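Local coordinates for putative uncharacterized protein (Desulfitobacterium hafniense, PDB 4JGI), which binds methylcobalamin and probably serves as the corrinoid carrier protein of an O-demethylase system, holding the methylated cofactor between methyl-transfer steps, at residues Asp62-Gly67 with Lys106-Thr111; Lys174-Gly179 with Val203-Arg208. All coordinates share one frame; numbering follows the deposited sequence.

Contact 1: Asp62-Gly67 with Lys106-Thr111; sequences DLIFAG and KNIFRT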
loop_
_atom_site.group_PDB
_atom_site.type_symbol
_atom_site.label_atom_id
_atom_site.label_comp_id
_atom_site.label_asym_id
_atom_site.label_seq_id
_atom_site.Cartn_x
_atom_site.Cartn_y
_atom_site.Cartn_z
ATOM N N ASP A 62 -14.341 -1.727 5.888
ATOM C CA ASP A 62 -13.489 -0.967 6.779
ATOM C C ASP A 62 -12.146 -0.676 6.141
ATOM O O ASP A 62 -11.590 0.359 6.381
ATOM C CB ASP A 62 -13.296 -1.738 8.075
ATOM C CG ASP A 62 -14.620 -1.939 8.766
ATOM O OD1 ASP A 62 -15.306 -0.883 9.021
ATOM O OD2 ASP A 62 -15.088 -3.078 8.959
ATOM N N LEU A 63 -11.676 -1.597 5.301
ATOM C CA LEU A 63 -10.454 -1.300 4.606
ATOM C C LEU A 63 -10.629 -0.168 3.564
ATOM O O LEU A 63 -9.696 0.607 3.343
ATOM C CB LEU A 63 -9.857 -2.510 3.948
ATOM C CG LEU A 63 -9.542 -3.673 4.835
ATOM C CD1 LEU A 63 -9.010 -4.819 3.969
ATOM C CD2 LEU A 63 -8.534 -3.375 5.893
ATOM N N ILE A 64 -11.765 -0.149 2.861
ATOM C CA ILE A 64 -12.035 0.943 1.992
ATOM C C ILE A 64 -12.043 2.263 2.767
ATOM O O ILE A 64 -11.411 3.266 2.395
ATOM C CB ILE A 64 -13.365 0.668 1.281
ATOM C CG1 ILE A 64 -13.227 -0.569 0.398
ATOM C CG2 ILE A 64 -13.796 1.925 0.466
ATOM C CD1 ILE A 64 -14.522 -1.034 -0.193
ATOM N N PHE A 65 -12.768 2.253 3.886
ATOM C CA PHE A 65 -12.863 3.413 4.749
ATOM C C PHE A 65 -11.517 3.923 5.236
ATOM O O PHE A 65 -11.251 5.125 5.162
ATOM C CB PHE A 65 -13.765 3.210 5.952
ATOM C CG PHE A 65 -15.198 2.744 5.658
ATOM C CD1 PHE A 65 -15.832 2.884 4.429
ATOM C CD2 PHE A 65 -15.886 2.133 6.661
ATOM C CE1 PHE A 65 -17.100 2.396 4.247
ATOM C CE2 PHE A 65 -17.130 1.643 6.492
ATOM C CZ PHE A 65 -17.728 1.736 5.258
ATOM N N ALA A 66 -10.655 2.986 5.644
ATOM C CA ALA A 66 -9.407 3.383 6.186
ATOM C C ALA A 66 -8.581 4.162 5.224
ATOM O O ALA A 66 -7.923 5.165 5.597
ATOM C CB ALA A 66 -8.635 2.156 6.680
ATOM N N GLY A 67 -8.496 3.682 3.976
ATOM C CA GLY A 67 -7.753 4.420 3.010
ATOM C C GLY A 67 -8.228 5.852 2.741
ATOM O O GLY A 67 -7.454 6.797 2.627
ATOM N N LYS A 106 -6.716 -4.550 -5.391
ATOM C CA LYS A 106 -5.577 -3.738 -5.855
ATOM C C LYS A 106 -5.887 -2.299 -5.590
ATOM O O LYS A 106 -5.012 -1.544 -5.192
ATOM C CB LYS A 106 -5.372 -3.996 -7.362
ATOM C CG LYS A 106 -4.305 -3.079 -7.970
ATOM C CD LYS A 106 -4.096 -3.294 -9.437
ATOM C CE LYS A 106 -5.282 -2.822 -10.340
ATOM N NZ LYS A 106 -5.587 -1.399 -10.539
ATOM N N ASN A 107 -7.121 -1.883 -5.868
ATOM C CA ASN A 107 -7.448 -0.469 -5.687
ATOM C C ASN A 107 -7.531 -0.011 -4.221
ATOM O O ASN A 107 -7.302 1.144 -3.906
ATOM C CB ASN A 107 -8.695 -0.157 -6.484
ATOM C CG ASN A 107 -8.486 -0.211 -7.952
ATOM O OD1 ASN A 107 -7.396 -0.211 -8.415
ATOM N ND2 ASN A 107 -9.555 -0.183 -8.681
ATOM N N ILE A 108 -7.935 -0.921 -3.327
ATOM C CA ILE A 108 -7.837 -0.681 -1.885
ATOM C C ILE A 108 -6.400 -0.420 -1.479
ATOM O O ILE A 108 -6.088 0.564 -0.830
ATOM C CB ILE A 108 -8.495 -1.828 -1.062
ATOM C CG1 ILE A 108 -9.968 -1.886 -1.360
ATOM C CG2 ILE A 108 -8.207 -1.654 0.389
ATOM C CD1 ILE A 108 -10.683 -3.072 -0.711
ATOM N N PHE A 109 -5.492 -1.250 -1.956
ATOM C CA PHE A 109 -4.093 -1.029 -1.735
ATOM C C PHE A 109 -3.585 0.252 -2.356
ATOM O O PHE A 109 -2.865 0.979 -1.674
ATOM C CB PHE A 109 -3.317 -2.250 -2.213
ATOM C CG PHE A 109 -1.826 -2.056 -2.129
ATOM C CD1 PHE A 109 -1.159 -2.118 -0.886
ATOM C CD2 PHE A 109 -1.082 -1.768 -3.226
ATOM C CE1 PHE A 109 0.222 -1.847 -0.795
ATOM C CE2 PHE A 109 0.276 -1.545 -3.126
ATOM C CZ PHE A 109 0.941 -1.603 -1.915
ATOM N N ARG A 110 -3.979 0.555 -3.576
ATOM C CA ARG A 110 -3.578 1.767 -4.228
ATOM C C ARG A 110 -3.963 2.966 -3.363
ATOM O O ARG A 110 -3.157 3.892 -3.149
ATOM C CB ARG A 110 -4.261 1.867 -5.617
ATOM C CG ARG A 110 -3.943 3.136 -6.337
ATOM C CD ARG A 110 -4.802 3.259 -7.580
ATOM N NE ARG A 110 -6.224 3.375 -7.263
ATOM C CZ ARG A 110 -7.246 3.181 -8.107
ATOM N NH1 ARG A 110 -7.077 2.702 -9.322
ATOM N NH2 ARG A 110 -8.496 3.371 -7.662
ATOM N N THR A 111 -5.186 2.976 -2.819
ATOM C CA THR A 111 -5.649 4.125 -2.040
ATOM C C THR A 111 -4.792 4.215 -0.763
ATOM O O THR A 111 -4.380 5.328 -0.410
ATOM C CB THR A 111 -7.123 3.984 -1.700
ATOM O OG1 THR A 111 -7.857 3.872 -2.953
ATOM C CG2 THR A 111 -7.594 5.162 -0.827
HETATM O O HOH W 1 -8.428 1.894 1.013
#
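Ile108 meets Leu63 and Ile64 where helix 60-77 runs beside helix 104-115, the short segments 9.0 Å apart at closest approach and inclined by 28°. With CG2 anti to its own backbone N (chi1 -63° for CG1), Ile108 sets that methyl 4.0 Å from CB of Leu63, while its other branch ends with CD1 3.7 Å from CG1 of Ile64, the two isoleucine chains crossing at about a right angle. One turn further toward the C-terminal ends, the helices come closest at Gly67 and Thr111, whose CA atoms lie 5.5 Å apart. Here CG2 of Thr111 presses on the bare backbone of Gly67, 3.7 Å from its C atom, and a CB on that glycine would collide with the methyl. The hydroxyl points elsewhere: OG1 of Thr111 donates to O of Asn107 at 2.9 Å, from the opposite face of that carbonyl to the Thr111 N-H, which fixes the rotation. A serine here has no CG2, and a gap would probably open over the backbone of Gly67. The tight part is Gly67 against Thr111 with the buried Leu63-Ile108 side; a water between the backbones joins O of Leu63, 2.9 Å away, to O of Ile108 by a longer bond, and exposed Ile64 forms the solvent side. Leu63 and Ile108 also touch the methylcobalamin. The near-parallel helix pair joins the helical N-terminal B12-binding module to the Rossmann-like cobalamin-binding domain beside the cofactor pocket.

Contact 2: Lys174-Gly179 with Val203-Arg208; sequences KVIIGG and VKICQR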
loop_
_atom_site.group_PDB
_atom_site.type_symbol
_atom_site.label_atom_id
_atom_site.label_comp_id
_atom_site.label_asym_id
_atom_site.label_seq_id
_atom_site.Cartn_x
_atom_site.Cartn_y
_atom_site.Cartn_z
ATOM N N LYS A 174 11.925 -4.326 -4.976
ATOM C CA LYS A 174 11.267 -5.318 -4.216
ATOM C C LYS A 174 9.942 -5.623 -4.934
ATOM O O LYS A 174 9.323 -4.709 -5.449
ATOM C CB LYS A 174 10.968 -4.723 -2.849
ATOM C CG LYS A 174 12.221 -4.467 -2.020
ATOM C CD LYS A 174 12.866 -5.749 -1.606
ATOM C CE LYS A 174 14.123 -5.463 -0.755
ATOM N NZ LYS A 174 14.575 -6.767 -0.267
ATOM N N VAL A 175 9.521 -6.862 -4.892
ATOM C CA VAL A 175 8.276 -7.351 -5.495
ATOM C C VAL A 175 7.347 -7.822 -4.400
ATOM O O VAL A 175 7.689 -8.686 -3.612
ATOM C CB VAL A 175 8.474 -8.487 -6.471
ATOM C CG1 VAL A 175 7.161 -8.937 -7.064
ATOM C CG2 VAL A 175 9.420 -8.004 -7.608
ATOM N N ILE A 176 6.141 -7.229 -4.348
ATOM C CA ILE A 176 5.089 -7.664 -3.415
ATOM C C ILE A 176 3.899 -8.156 -4.252
ATOM O O ILE A 176 3.528 -7.510 -5.229
ATOM C CB ILE A 176 4.728 -6.580 -2.389
ATOM C CG1 ILE A 176 3.742 -7.144 -1.358
ATOM C CG2 ILE A 176 4.140 -5.338 -3.037
ATOM C CD1 ILE A 176 3.536 -6.203 -0.192
ATOM N N ILE A 177 3.314 -9.277 -3.831
ATOM C CA ILE A 177 2.148 -9.817 -4.500
ATOM C C ILE A 177 0.965 -9.812 -3.516
ATOM O O ILE A 177 1.110 -9.911 -2.297
ATOM C CB ILE A 177 2.373 -11.220 -5.100
ATOM C CG1 ILE A 177 2.644 -12.237 -3.954
ATOM C CG2 ILE A 177 3.534 -11.102 -6.106
ATOM C CD1 ILE A 177 2.730 -13.647 -4.445
ATOM N N GLY A 178 -0.213 -9.723 -4.139
ATOM C CA GLY A 178 -1.469 -9.807 -3.410
ATOM C C GLY A 178 -2.542 -10.359 -4.290
ATOM O O GLY A 178 -2.391 -10.555 -5.482
ATOM N N GLY A 179 -3.665 -10.675 -3.650
ATOM C CA GLY A 179 -4.817 -11.253 -4.359
ATOM C C GLY A 179 -5.425 -12.383 -3.540
ATOM O O GLY A 179 -4.853 -12.895 -2.572
ATOM N N VAL A 203 0.856 -2.344 2.955
ATOM C CA VAL A 203 1.460 -1.035 3.137
ATOM C C VAL A 203 2.552 -1.083 4.192
ATOM O O VAL A 203 3.600 -0.444 4.034
ATOM C CB VAL A 203 0.437 0.045 3.468
ATOM C CG1 VAL A 203 1.097 1.341 3.818
ATOM C CG2 VAL A 203 -0.505 0.225 2.326
ATOM N N LYS A 204 2.257 -1.797 5.275
ATOM C CA LYS A 204 3.234 -2.021 6.385
ATOM C C LYS A 204 4.537 -2.585 5.811
ATOM O O LYS A 204 5.632 -2.080 6.137
ATOM C CB LYS A 204 2.698 -2.976 7.434
ATOM C CG LYS A 204 3.713 -3.176 8.590
ATOM C CD LYS A 204 3.216 -4.309 9.508
ATOM C CE LYS A 204 4.154 -4.703 10.642
ATOM N NZ LYS A 204 3.557 -5.470 11.814
ATOM N N ILE A 205 4.404 -3.593 4.973
ATOM C CA ILE A 205 5.583 -4.198 4.307
ATOM C C ILE A 205 6.362 -3.199 3.486
ATOM O O ILE A 205 7.626 -3.088 3.565
ATOM C CB ILE A 205 5.198 -5.446 3.528
ATOM C CG1 ILE A 205 4.708 -6.582 4.410
ATOM C CG2 ILE A 205 6.327 -5.879 2.587
ATOM C CD1 ILE A 205 3.896 -7.639 3.730
ATOM N N CYS A 206 5.662 -2.428 2.707
ATOM C CA CYS A 206 6.268 -1.508 1.800
ATOM C C CYS A 206 6.968 -0.346 2.544
ATOM O O CYS A 206 8.058 0.102 2.171
ATOM C CB CYS A 206 5.202 -0.948 0.867
ATOM S SG CYS A 206 4.594 -2.103 -0.403
ATOM N N GLN A 207 6.328 0.092 3.608
ATOM C CA GLN A 207 6.948 1.123 4.469
ATOM C C GLN A 207 8.280 0.662 5.104
ATOM O O GLN A 207 9.230 1.446 5.134
ATOM C CB GLN A 207 5.994 1.580 5.546
ATOM C CG GLN A 207 4.847 2.432 5.042
ATOM C CD GLN A 207 5.178 3.891 4.657
ATOM O OE1 GLN A 207 6.250 4.240 4.156
ATOM N NE2 GLN A 207 4.204 4.762 4.882
ATOM N N ARG A 208 8.355 -0.605 5.490
ATOM C CA ARG A 208 9.581 -1.183 5.998
ATOM C C ARG A 208 10.675 -1.187 4.943
ATOM O O ARG A 208 11.855 -0.965 5.252
ATOM C CB ARG A 208 9.362 -2.595 6.585
ATOM C CG ARG A 208 8.499 -2.617 7.839
ATOM C CD ARG A 208 8.151 -3.959 8.356
ATOM N NE ARG A 208 7.656 -3.824 9.739
ATOM C CZ ARG A 208 7.738 -4.775 10.677
ATOM N NH1 ARG A 208 8.105 -5.990 10.319
ATOM N NH2 ARG A 208 7.376 -4.539 11.965
#
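Strand 174-178 faces helix 199-209 across a side-chain layer, the nearest CA atoms, those of Ile176 and Cys206, standing 8.2 Å apart. Ile176 is the single residue of its segment that reaches over, and it does so with two separate branches. CG1 lies anti to the backbone N (chi1 -174°) and chi2 is also extended, which carries CD1 out to the helix; there it sits 4.0 Å from CG2 of Ile205 and 4.1 Å from CB of the same residue. CD1 of Ile205 closes in on the same methyl at 4.2 Å, so the end of Ile176 rests against the branch point of Ile205 and both its arms, the two chains running at a slant to one another. The second branch, CG2 of Ile176, is lodged between the backbone N and the carbonyl carbon and turns to Cys206, whose SG comes to 4.2 Å. Trp209 from the same helix also touches Ile176, while Cys206 packs on Phe109 and Phe118, extending the apolar layer toward helix 104-115. Ile176 borders the methylcobalamin pocket too, and a little further along the chain Gly179, a cofactor-binding residue, offers its N to the ligand in a weak bond; a side chain there would run into the preceding carbonyl. With methyls and a sulfur as the touching groups, the interface depends on shape and on the exclusion of water: between these two segments the helix meets the strand through apolar packing, with no directed polar bond among them.

From the N terminus, the chain builds the helical module, whose helix 60-77 supplies the first half of contact 1. It then enters the sheet at strand 91-96, and helix 104-115 closes that loop across 38 intervening residues. Strands 119-122 and 143-147, with helices 129-139 and 151-166, lead to strand 174-178, where contact 2 opens; helix 199-209 closes it after a further 23 residues. The two loops thus follow in series, neither nested nor crossed. They meet through Phe109, whose CE1 lies 3.8 Å from CG2 of Val203. Together they join helical module, helix 104-115, C-terminal helix and parallel sheet beside the methylcobalamin.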